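Local coordinates for single-stranded DNA-binding protein 1 (Streptomyces coelicolor, PDB 4DAM), which binds single-stranded DNA as a homotetramer through its OB-fold domain, the N-terminal part of a longer protein, at the interface of chains A and B. Numbering follows the deposited sequence. Chains: chain A/B, Single-stranded DNA-binding protein 1.

Contacts 1 and 2 lie next to each other in the A–B interface, the centres of their C-alpha atoms about 10 Å apart. They share A:Val95, whose methyl groups face the apolar centre of contact 1, whereas its backbone serves the polar contacts of contact 2. Both use strand 86-100 of chain A. Contact 1 adds A:Asn63 on strand 56-70, facing B:Val95; by the two-fold symmetry this meeting reappears in contact 2 as B:Asn63 on strand 57-70 against A:Val95. An apolar core flanked by histidine, asparagine and water contacts thus joins these two subunits within the homotetramer.

Contact 1: the interface of chains A and B. Residues chain A 18, 63-65, 93, 95, 108; chain B 93, 95, 108.
Strands 17-24, 56-70, 86-100 and 103-112 of chain A meet strands 86-96 and 107-112 of chain B. Near the two-fold axis A:Leu93 and B:Leu93 reach toward each other tip to tip, their CD2 methyls 3.9 Å apart. In B:Leu93, CG stands anti to the backbone N (chi1 179°), which carries the branched end across to chain A. There its CD2 also meets CD1 of A:Ile18, whose chain crosses it at about a right angle. The outer ring carbons CE2 and CZ of A:Phe65 approach that same methyl from the opposite direction, and CE2 additionally touches CG2 of B:Val95.

Both methyls of B:Val95 lie against CB of A:Ala108, CG2 the nearer at 3.8 Å. Exchanging the chains gives the twin, in which CG1 of A:Val95 lies 3.8 Å from CB of B:Ala108. The short alanine side chains probably allow the valines to come close to the opposing strand.

At the flank, the carboxamide of A:Asn63 faces the backbone of strand 86-96. As modelled, OD1 lies 2.9 Å from the carbonyl O of B:Leu93, and ND2 lies 2.8 Å from the amide N of B:Val95. Acceptor thus faces acceptor and donor faces donor, so the amide is probably built turned over; the reverse orientation would probably allow ND2 to donate to B:Leu93 O and OD1 to accept from the N-H of B:Val95. A water links A:Phe64 N, at 3.0 Å, to B:Val95 O.

The patch lies on the strand surface of the OB-fold, where two subunits of the homotetramer pack together.

Contact 2: the interface of chains A and B. Residues chain A 94-96; chain B 61-63.
B:His61, on strand 57-70, inserts its imidazole against A:Lys94, A:Val95 and A:Arg96 of strand 86-100, at a subunit interface of the bacterial SSB family with its OB-fold.

A direct hydrogen bond runs from the ring nitrogen NE2 of B:His61 to the backbone O of A:Val95, 2.9 Å away. This bond is bent, with 137° at the hydrogen. The oxygen lies nearly in the imidazole plane, while the donor is tilted away from the carbonyl plane. A chi1 of 178° swings the imidazole away from the backbone N of B:His61 and across to strand 86-100, where NE2 meets the carbonyl.

Water supplies further links. One molecule joins the same A:Val95 O, at 2.8 Å, to the carbonyl O of B:Thr62, giving the valine oxygen a second partner. Two others connect the side-chain amine of A:Lys94 with the backbone of B:His61: NZ lies 3.0 Å from the water bound to the histidine O and 3.1 Å from the one bound to its N.

Among the side-chain packing contacts, A:Lys94 bends at chi2 and runs past the imidazole in the opposite direction, its CD 3.9 Å from B:His61 CD2. A:Arg96 places NH1 over the ring face in a cation-pi contact, 4.1 Å from the centroid, with guanidinium and ring planes 58° apart. CB of A:Lys94 lies against one face of that guanidinium and may help to position it. Replacing B:His61 by an alanine would probably leave A:Val95 O without its imidazole donor and A:Arg96 NH1 without an aromatic face beneath it.

The modelled amide of B:Asn63, twin of the one in contact 1, is doubtful: ND2 lies 2.8 Å from the backbone N of A:Val95 and, at the ring edge, 3.0 Å from B:His61 NE2, facing donors at both. Turned over, OD1 could probably accept from both, which may explain the bent histidine bond.

Contact 1: the interface of chains A and B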
loop_
_atom_site.group_PDB
_atom_site.type_symbol
_atom_site.label_atom_id
_atom_site.label_comp_id
_atom_site.label_asym_id
_atom_site.label_seq_id
_atom_site.Cartn_x
_atom_site.Cartn_y
_atom_site.Cartn_z
ATOM N N ILE A 18 3.425 -3.126 3.414
ATOM C CA ILE A 18 3.828 -1.739 3.531
ATOM C C ILE A 18 5.021 -1.506 2.625
ATOM O O ILE A 18 5.835 -2.408 2.417
ATOM C CB ILE A 18 4.194 -1.432 5.005
ATOM C CG1 ILE A 18 4.650 -0.013 5.254
ATOM C CG2 ILE A 18 5.328 -2.297 5.487
ATOM C CD1 ILE A 18 4.933 0.169 6.741
ATOM N N ASN A 63 8.367 7.901 11.610
ATOM C CA ASN A 63 8.058 6.519 11.932
ATOM C C ASN A 63 9.367 5.731 12.010
ATOM O O ASN A 63 10.157 5.722 11.047
ATOM C CB ASN A 63 7.188 5.852 10.851
ATOM C CG ASN A 63 5.701 6.231 10.903
ATOM O OD1 ASN A 63 4.959 6.093 9.899
ATOM N ND2 ASN A 63 5.252 6.684 12.040
ATOM N N PHE A 64 9.566 5.004 13.102
ATOM C CA PHE A 64 10.652 4.028 13.204
ATOM C C PHE A 64 10.124 2.610 13.089
ATOM O O PHE A 64 9.106 2.269 13.698
ATOM C CB PHE A 64 11.407 4.169 14.520
ATOM C CG PHE A 64 12.191 5.454 14.612
ATOM C CD1 PHE A 64 11.624 6.582 15.197
ATOM C CD2 PHE A 64 13.458 5.555 14.056
ATOM C CE1 PHE A 64 12.334 7.778 15.282
ATOM C CE2 PHE A 64 14.172 6.745 14.156
ATOM C CZ PHE A 64 13.597 7.848 14.755
ATOM N N PHE A 65 10.830 1.813 12.300
ATOM C CA PHE A 65 10.549 0.399 12.126
ATOM C C PHE A 65 11.798 -0.419 12.355
ATOM O O PHE A 65 12.910 0.018 12.057
ATOM C CB PHE A 65 10.081 0.095 10.711
ATOM C CG PHE A 65 8.871 0.851 10.269
ATOM C CD1 PHE A 65 8.989 2.058 9.599
ATOM C CD2 PHE A 65 7.607 0.335 10.501
ATOM C CE1 PHE A 65 7.878 2.749 9.180
ATOM C CE2 PHE A 65 6.491 1.025 10.092
ATOM C CZ PHE A 65 6.622 2.244 9.434
ATOM N N LEU A 93 3.971 -5.791 7.507
ATOM C CA LEU A 93 3.967 -5.037 8.757
ATOM C C LEU A 93 3.503 -5.908 9.914
ATOM O O LEU A 93 2.452 -6.550 9.820
ATOM C CB LEU A 93 3.031 -3.837 8.633
ATOM C CG LEU A 93 2.839 -2.922 9.853
ATOM C CD1 LEU A 93 4.127 -2.188 10.208
ATOM C CD2 LEU A 93 1.680 -1.947 9.674
ATOM N N VAL A 95 2.820 -5.262 13.985
ATOM C CA VAL A 95 2.712 -4.353 15.132
ATOM C C VAL A 95 2.806 -5.219 16.369
ATOM O O VAL A 95 2.050 -6.171 16.516
ATOM C CB VAL A 95 1.351 -3.593 15.177
ATOM C CG1 VAL A 95 1.188 -2.754 16.463
ATOM C CG2 VAL A 95 1.171 -2.763 13.913
ATOM N N ALA A 108 6.753 -1.246 15.719
ATOM C CA ALA A 108 6.443 -1.749 14.387
ATOM C C ALA A 108 7.651 -2.434 13.724
ATOM O O ALA A 108 8.754 -1.862 13.623
ATOM C CB ALA A 108 5.936 -0.594 13.557
ATOM N N LEU B 93 -0.293 5.632 8.270
ATOM C CA LEU B 93 0.246 4.935 9.438
ATOM C C LEU B 93 1.142 5.852 10.250
ATOM O O LEU B 93 2.042 6.484 9.698
ATOM C CB LEU B 93 1.029 3.713 8.989
ATOM C CG LEU B 93 1.669 2.882 10.095
ATOM C CD1 LEU B 93 0.589 2.303 11.002
ATOM C CD2 LEU B 93 2.559 1.801 9.520
ATOM N N VAL B 95 3.367 5.479 13.754
ATOM C CA VAL B 95 3.913 4.691 14.835
ATOM C C VAL B 95 4.407 5.702 15.869
ATOM O O VAL B 95 5.349 6.455 15.617
ATOM C CB VAL B 95 5.028 3.744 14.325
ATOM C CG1 VAL B 95 5.570 2.893 15.468
ATOM C CG2 VAL B 95 4.525 2.890 13.147
ATOM N N ALA B 108 0.243 2.290 17.531
ATOM C CA ALA B 108 0.282 2.232 16.067
ATOM C C ALA B 108 -1.058 2.720 15.618
ATOM O O ALA B 108 -2.074 2.054 15.856
ATOM C CB ALA B 108 0.539 0.845 15.525
HETATM O O HOH W 1 8.041 5.613 15.562
#

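Contact 2: the interface of chains A and B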
loop_
_atom_site.group_PDB
_atom_site.type_symbol
_atom_site.label_atom_id
_atom_site.label_comp_id
_atom_site.label_asym_id
_atom_site.label_seq_id
_atom_site.Cartn_x
_atom_site.Cartn_y
_atom_site.Cartn_z
ATOM N N LYS A 94 4.280 -5.902 10.995
ATOM C CA LYS A 94 3.898 -6.563 12.243
ATOM C C LYS A 94 3.981 -5.575 13.399
ATOM O O LYS A 94 5.063 -5.106 13.736
ATOM C CB LYS A 94 4.772 -7.792 12.481
ATOM C CG LYS A 94 4.792 -8.810 11.332
ATOM C CD LYS A 94 3.486 -9.563 11.226
ATOM C CE LYS A 94 3.252 -10.319 9.911
ATOM N NZ LYS A 94 1.990 -11.129 9.980
ATOM N N VAL A 95 2.820 -5.262 13.985
ATOM C CA VAL A 95 2.712 -4.353 15.132
ATOM C C VAL A 95 2.806 -5.219 16.369
ATOM O O VAL A 95 2.050 -6.171 16.516
ATOM C CB VAL A 95 1.351 -3.593 15.177
ATOM C CG1 VAL A 95 1.188 -2.754 16.463
ATOM C CG2 VAL A 95 1.171 -2.763 13.913
ATOM N N ARG A 96 3.766 -4.914 17.224
ATOM C CA ARG A 96 4.093 -5.771 18.377
ATOM C C ARG A 96 4.005 -5.007 19.696
ATOM O O ARG A 96 4.260 -3.825 19.717
ATOM C CB ARG A 96 5.502 -6.328 18.141
ATOM C CG ARG A 96 5.580 -7.219 16.922
ATOM C CD ARG A 96 6.678 -8.247 16.985
ATOM N NE ARG A 96 6.897 -9.017 15.745
ATOM C CZ ARG A 96 6.246 -10.114 15.352
ATOM N NH1 ARG A 96 5.240 -10.628 16.060
ATOM N NH2 ARG A 96 6.613 -10.702 14.204
ATOM N N HIS B 61 -0.729 -13.911 13.409
ATOM C CA HIS B 61 -0.560 -12.726 14.231
ATOM C C HIS B 61 -1.690 -11.737 14.012
ATOM O O HIS B 61 -2.137 -11.536 12.876
ATOM C CB HIS B 61 0.771 -12.068 13.876
ATOM C CG HIS B 61 1.054 -10.788 14.617
ATOM N ND1 HIS B 61 1.422 -10.754 15.914
ATOM C CD2 HIS B 61 1.015 -9.468 14.180
ATOM C CE1 HIS B 61 1.583 -9.468 16.306
ATOM N NE2 HIS B 61 1.359 -8.680 15.241
ATOM N N THR B 62 -2.160 -11.139 15.095
ATOM C CA THR B 62 -3.110 -10.027 15.023
ATOM C C THR B 62 -2.395 -8.689 15.225
ATOM O O THR B 62 -1.762 -8.477 16.250
ATOM C CB THR B 62 -4.249 -10.167 16.043
ATOM O OG1 THR B 62 -4.995 -11.362 15.753
ATOM C CG2 THR B 62 -5.214 -8.934 15.967
ATOM N N ASN B 63 -2.499 -7.819 14.216
ATOM C CA ASN B 63 -2.065 -6.441 14.320
ATOM C C ASN B 63 -3.212 -5.629 14.903
ATOM O O ASN B 63 -4.335 -5.681 14.358
ATOM C CB ASN B 63 -1.744 -5.862 12.947
ATOM C CG ASN B 63 -0.368 -6.240 12.409
ATOM O OD1 ASN B 63 -0.099 -6.141 11.159
ATOM N ND2 ASN B 63 0.516 -6.619 13.297
HETATM O O HOH W 2 -0.609 -5.884 17.471
HETATM O O HOH W 3 -0.435 -9.845 11.110
HETATM O O HOH W 4 1.130 -13.873 11.035
#